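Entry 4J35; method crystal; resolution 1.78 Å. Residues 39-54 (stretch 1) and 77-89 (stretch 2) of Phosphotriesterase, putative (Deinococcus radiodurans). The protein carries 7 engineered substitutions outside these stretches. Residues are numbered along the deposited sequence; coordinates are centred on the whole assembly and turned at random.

Stretch 1, residues 39-54: PFDHAAALASCTETAR
Stretch 2 (77-89) AFLREVSEATGLQ

The strongest polar link joins His 42, in the first turn of helix 42-54, to Glu 81 of helix 77-86: NE2 of His 42 donates to OE2 of Glu 81 at 2.9 Å, nearly straight at 173°. His 42 (chi1 t, chi2 -75°) starts sideways but its ring reaches across, while Glu 81 (m, t, chi3 56°) meets it near the ring plane. At the other end of the contact, the CA-to-CB bond of Arg 54 (m, t, t, chi4 -58°) points away, but the end of the side chain comes nearer, and NH2 of Arg 54 gives a weak hydrogen bond to O of Ala 85 at 3.1 Å.

Asp 41 (t) N-caps the first helix, its OD1 accepting from Ala 44 N at 3.2 Å. The second helix ends at Thr 86 (p), whose OG1 donates a hydrogen bond to Val 82 O at 2.9 Å and accepts one from Leu 88 N at 3.1 Å. Gly 87 turns the chain with phi 89°, where a CB would jam against the preceding carbonyl.

Between these polar ends the helices, both near phi -65°, psi -43° over most of their length, run in broadly the same direction, crossing at -49° with axes 9.5 Å apart. The CA atoms of Thr 50 and Val 82 are 5.7 Å apart, those of Ala 53 and Leu 88 6.2 Å.

Phe 78 (t, chi2 82°) is a knob among His 42, Ala 45, Leu 46 and Cys 49. Its edge meets the His 42 face, and its own face receives the edge of Phe 40 (t), centroids 5.5 Å apart. Ala 45 CB lies 3.7 Å from Phe 78 CZ. One turn on, Val 82 (t) sits among Leu 46, Cys 49, Thr 50 and Ala 53. Ala 53 CB finally touches Thr 86 OG1 at 3.7 Å and Leu 88 CD2 at 3.8 Å.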

# COMPACT_ATOMS: atom_id res chain seq x y z
N PRO A 39 5.46 6.85 23.71
CA PRO A 39 4.27 7.63 23.36
C PRO A 39 4.43 8.32 22.01
O PRO A 39 5.55 8.51 21.50
CB PRO A 39 4.23 8.69 24.47
CG PRO A 39 5.64 8.93 24.77
CD PRO A 39 6.28 7.56 24.72
N PHE A 40 3.31 8.74 21.44
CA PHE A 40 3.36 9.45 20.17
C PHE A 40 3.86 10.88 20.40
O PHE A 40 3.29 11.60 21.21
CB PHE A 40 1.98 9.50 19.54
CG PHE A 40 1.95 10.09 18.17
CD1 PHE A 40 2.87 9.70 17.21
CD2 PHE A 40 0.97 11.00 17.82
CE1 PHE A 40 2.82 10.22 15.93
CE2 PHE A 40 0.92 11.53 16.53
CZ PHE A 40 1.84 11.14 15.59
N ASP A 41 4.91 11.27 19.70
CA ASP A 41 5.41 12.63 19.80
C ASP A 41 4.86 13.38 18.61
O ASP A 41 5.44 13.36 17.52
CB ASP A 41 6.94 12.68 19.78
CG ASP A 41 7.49 14.11 19.96
OD1 ASP A 41 6.71 15.08 19.83
OD2 ASP A 41 8.70 14.26 20.23
N HIS A 42 3.73 14.02 18.83
CA HIS A 42 2.97 14.58 17.72
C HIS A 42 3.75 15.67 16.98
O HIS A 42 3.77 15.71 15.76
CB HIS A 42 1.64 15.12 18.22
CG HIS A 42 0.82 15.79 17.16
ND1 HIS A 42 1.12 17.05 16.67
CD2 HIS A 42 -0.30 15.40 16.51
CE1 HIS A 42 0.23 17.38 15.75
NE2 HIS A 42 -0.64 16.40 15.64
N ALA A 43 4.41 16.56 17.73
CA ALA A 43 5.14 17.65 17.10
C ALA A 43 6.30 17.11 16.27
O ALA A 43 6.54 17.57 15.18
CB ALA A 43 5.68 18.66 18.16
N ALA A 44 7.04 16.16 16.83
CA ALA A 44 8.20 15.58 16.15
C ALA A 44 7.77 14.82 14.89
O ALA A 44 8.46 14.86 13.86
CB ALA A 44 8.95 14.64 17.09
N ALA A 45 6.64 14.12 14.97
CA ALA A 45 6.13 13.36 13.82
C ALA A 45 5.67 14.31 12.72
O ALA A 45 5.94 14.09 11.53
CB ALA A 45 4.98 12.45 14.26
N LEU A 46 4.91 15.32 13.10
CA LEU A 46 4.42 16.30 12.13
C LEU A 46 5.57 16.96 11.40
O LEU A 46 5.52 17.14 10.19
CB LEU A 46 3.57 17.37 12.82
CG LEU A 46 2.91 18.37 11.85
CD1 LEU A 46 1.95 17.68 10.93
CD2 LEU A 46 2.19 19.48 12.60
N ALA A 47 6.60 17.34 12.15
CA ALA A 47 7.76 17.98 11.53
C ALA A 47 8.44 17.04 10.55
O ALA A 47 8.75 17.43 9.42
CB ALA A 47 8.75 18.45 12.61
N SER A 48 8.69 15.81 10.97
CA SER A 48 9.42 14.87 10.14
C SER A 48 8.62 14.50 8.87
O SER A 48 9.17 14.48 7.77
CB SER A 48 9.72 13.61 10.96
OG SER A 48 10.53 12.72 10.22
N CYS A 49 7.33 14.24 9.05
CA CYS A 49 6.45 13.84 7.94
C CYS A 49 6.21 14.97 6.92
O CYS A 49 6.18 14.71 5.72
CB CYS A 49 5.10 13.33 8.50
SG CYS A 49 5.28 11.82 9.38
N THR A 50 6.06 16.21 7.38
CA THR A 50 5.94 17.37 6.48
C THR A 50 7.24 17.66 5.72
O THR A 50 7.23 18.09 4.57
CB THR A 50 5.52 18.66 7.21
OG1 THR A 50 6.49 18.97 8.21
CG2 THR A 50 4.13 18.53 7.86
N GLU A 51 8.37 17.45 6.39
CA GLU A 51 9.67 17.56 5.74
C GLU A 51 9.71 16.54 4.56
O GLU A 51 10.11 16.88 3.43
CB GLU A 51 10.76 17.29 6.80
CG GLU A 51 12.21 17.55 6.42
CD GLU A 51 12.60 19.04 6.40
OE1 GLU A 51 11.71 19.90 6.62
OE2 GLU A 51 13.80 19.35 6.16
N THR A 52 9.28 15.31 4.82
CA THR A 52 9.34 14.25 3.81
C THR A 52 8.36 14.57 2.68
O THR A 52 8.68 14.41 1.49
CB THR A 52 9.03 12.88 4.43
OG1 THR A 52 10.11 12.50 5.28
CG2 THR A 52 8.84 11.79 3.33
N ALA A 53 7.17 15.03 3.04
CA ALA A 53 6.20 15.42 2.03
C ALA A 53 6.78 16.52 1.14
O ALA A 53 6.55 16.55 -0.07
CB ALA A 53 4.92 15.92 2.67
N ARG A 54 7.49 17.46 1.73
CA ARG A 54 8.07 18.51 0.90
C ARG A 54 9.10 17.97 -0.07
O ARG A 54 9.19 18.45 -1.20
CB ARG A 54 8.69 19.59 1.77
CG ARG A 54 7.66 20.41 2.43
CD ARG A 54 8.23 21.50 3.35
NE ARG A 54 7.15 22.07 4.15
CZ ARG A 54 6.06 22.64 3.65
NH1 ARG A 54 5.91 22.75 2.34
NH2 ARG A 54 5.11 23.10 4.44
N ALA A 77 -6.70 11.77 10.86
CA ALA A 77 -6.59 13.18 11.22
C ALA A 77 -5.14 13.68 11.16
O ALA A 77 -4.91 14.81 10.78
CB ALA A 77 -7.17 13.41 12.60
N PHE A 78 -4.17 12.84 11.55
CA PHE A 78 -2.76 13.20 11.39
C PHE A 78 -2.40 13.28 9.89
O PHE A 78 -1.80 14.25 9.43
CB PHE A 78 -1.84 12.22 12.15
CG PHE A 78 -0.37 12.59 12.05
CD1 PHE A 78 0.18 13.56 12.88
CD2 PHE A 78 0.45 11.98 11.12
CE1 PHE A 78 1.50 13.92 12.75
CE2 PHE A 78 1.78 12.34 11.00
CZ PHE A 78 2.30 13.31 11.81
N LEU A 79 -2.81 12.29 9.09
CA LEU A 79 -2.57 12.38 7.65
C LEU A 79 -3.15 13.67 7.05
O LEU A 79 -2.54 14.27 6.17
CB LEU A 79 -3.19 11.19 6.93
CG LEU A 79 -2.69 9.80 7.33
CD1 LEU A 79 -3.40 8.78 6.45
CD2 LEU A 79 -1.18 9.64 7.18
N ARG A 80 -4.33 14.09 7.51
CA ARG A 80 -4.91 15.36 7.03
C ARG A 80 -4.06 16.56 7.43
O ARG A 80 -3.88 17.48 6.63
CB ARG A 80 -6.34 15.53 7.54
CG ARG A 80 -7.02 16.81 7.06
CD ARG A 80 -8.53 16.73 7.21
NE ARG A 80 -8.93 16.70 8.61
CZ ARG A 80 -10.19 16.63 9.03
NH1 ARG A 80 -11.19 16.57 8.17
NH2 ARG A 80 -10.43 16.60 10.34
N GLU A 81 -3.51 16.55 8.64
CA GLU A 81 -2.61 17.62 9.05
C GLU A 81 -1.42 17.73 8.13
O GLU A 81 -1.00 18.83 7.77
CB GLU A 81 -2.07 17.40 10.46
CG GLU A 81 -3.05 17.56 11.57
CD GLU A 81 -2.37 17.40 12.92
OE1 GLU A 81 -1.39 18.14 13.20
OE2 GLU A 81 -2.82 16.53 13.69
N VAL A 82 -0.83 16.58 7.80
CA VAL A 82 0.36 16.56 6.94
C VAL A 82 0.01 17.08 5.55
O VAL A 82 0.75 17.86 4.97
CB VAL A 82 0.94 15.13 6.85
CG1 VAL A 82 2.10 15.09 5.87
CG2 VAL A 82 1.39 14.65 8.23
N SER A 83 -1.13 16.63 5.01
CA SER A 83 -1.61 17.07 3.70
C SER A 83 -1.90 18.56 3.63
O SER A 83 -1.49 19.24 2.69
CB SER A 83 -2.88 16.30 3.30
OG SER A 83 -3.30 16.67 1.98
N GLU A 84 -2.62 19.06 4.63
CA GLU A 84 -2.99 20.48 4.68
C GLU A 84 -1.78 21.38 4.91
O GLU A 84 -1.78 22.55 4.52
CB GLU A 84 -4.04 20.72 5.77
CG GLU A 84 -5.42 20.13 5.48
CD GLU A 84 -6.44 20.36 6.61
OE1 GLU A 84 -6.03 20.82 7.70
OE2 GLU A 84 -7.64 20.09 6.40
N ALA A 85 -0.74 20.85 5.55
CA ALA A 85 0.46 21.64 5.79
C ALA A 85 1.35 21.76 4.53
O ALA A 85 2.06 22.74 4.38
CB ALA A 85 1.25 21.07 6.95
N THR A 86 1.29 20.78 3.63
CA THR A 86 2.25 20.72 2.53
C THR A 86 1.66 20.77 1.14
O THR A 86 2.36 21.10 0.18
CB THR A 86 3.04 19.42 2.61
OG1 THR A 86 2.14 18.32 2.43
CG2 THR A 86 3.73 19.30 3.96
N GLY A 87 0.39 20.41 1.02
CA GLY A 87 -0.25 20.30 -0.27
C GLY A 87 -0.10 18.92 -0.89
O GLY A 87 -0.63 18.68 -1.96
N LEU A 88 0.63 18.02 -0.23
CA LEU A 88 0.71 16.65 -0.69
C LEU A 88 -0.65 15.96 -0.49
O LEU A 88 -1.24 16.02 0.59
CB LEU A 88 1.78 15.87 0.08
CG LEU A 88 1.99 14.42 -0.38
CD1 LEU A 88 2.77 14.43 -1.69
CD2 LEU A 88 2.67 13.60 0.63
N GLN A 89 -1.16 15.34 -1.55
CA GLN A 89 -2.42 14.61 -1.49
C GLN A 89 -2.18 13.22 -0.91
O GLN A 89 -1.24 12.53 -1.31
CB GLN A 89 -3.06 14.54 -2.88
CG GLN A 89 -3.57 15.92 -3.32
CD GLN A 89 -3.90 16.07 -4.80
OE1 GLN A 89 -3.38 15.36 -5.66
NE2 GLN A 89 -4.77 17.02 -5.10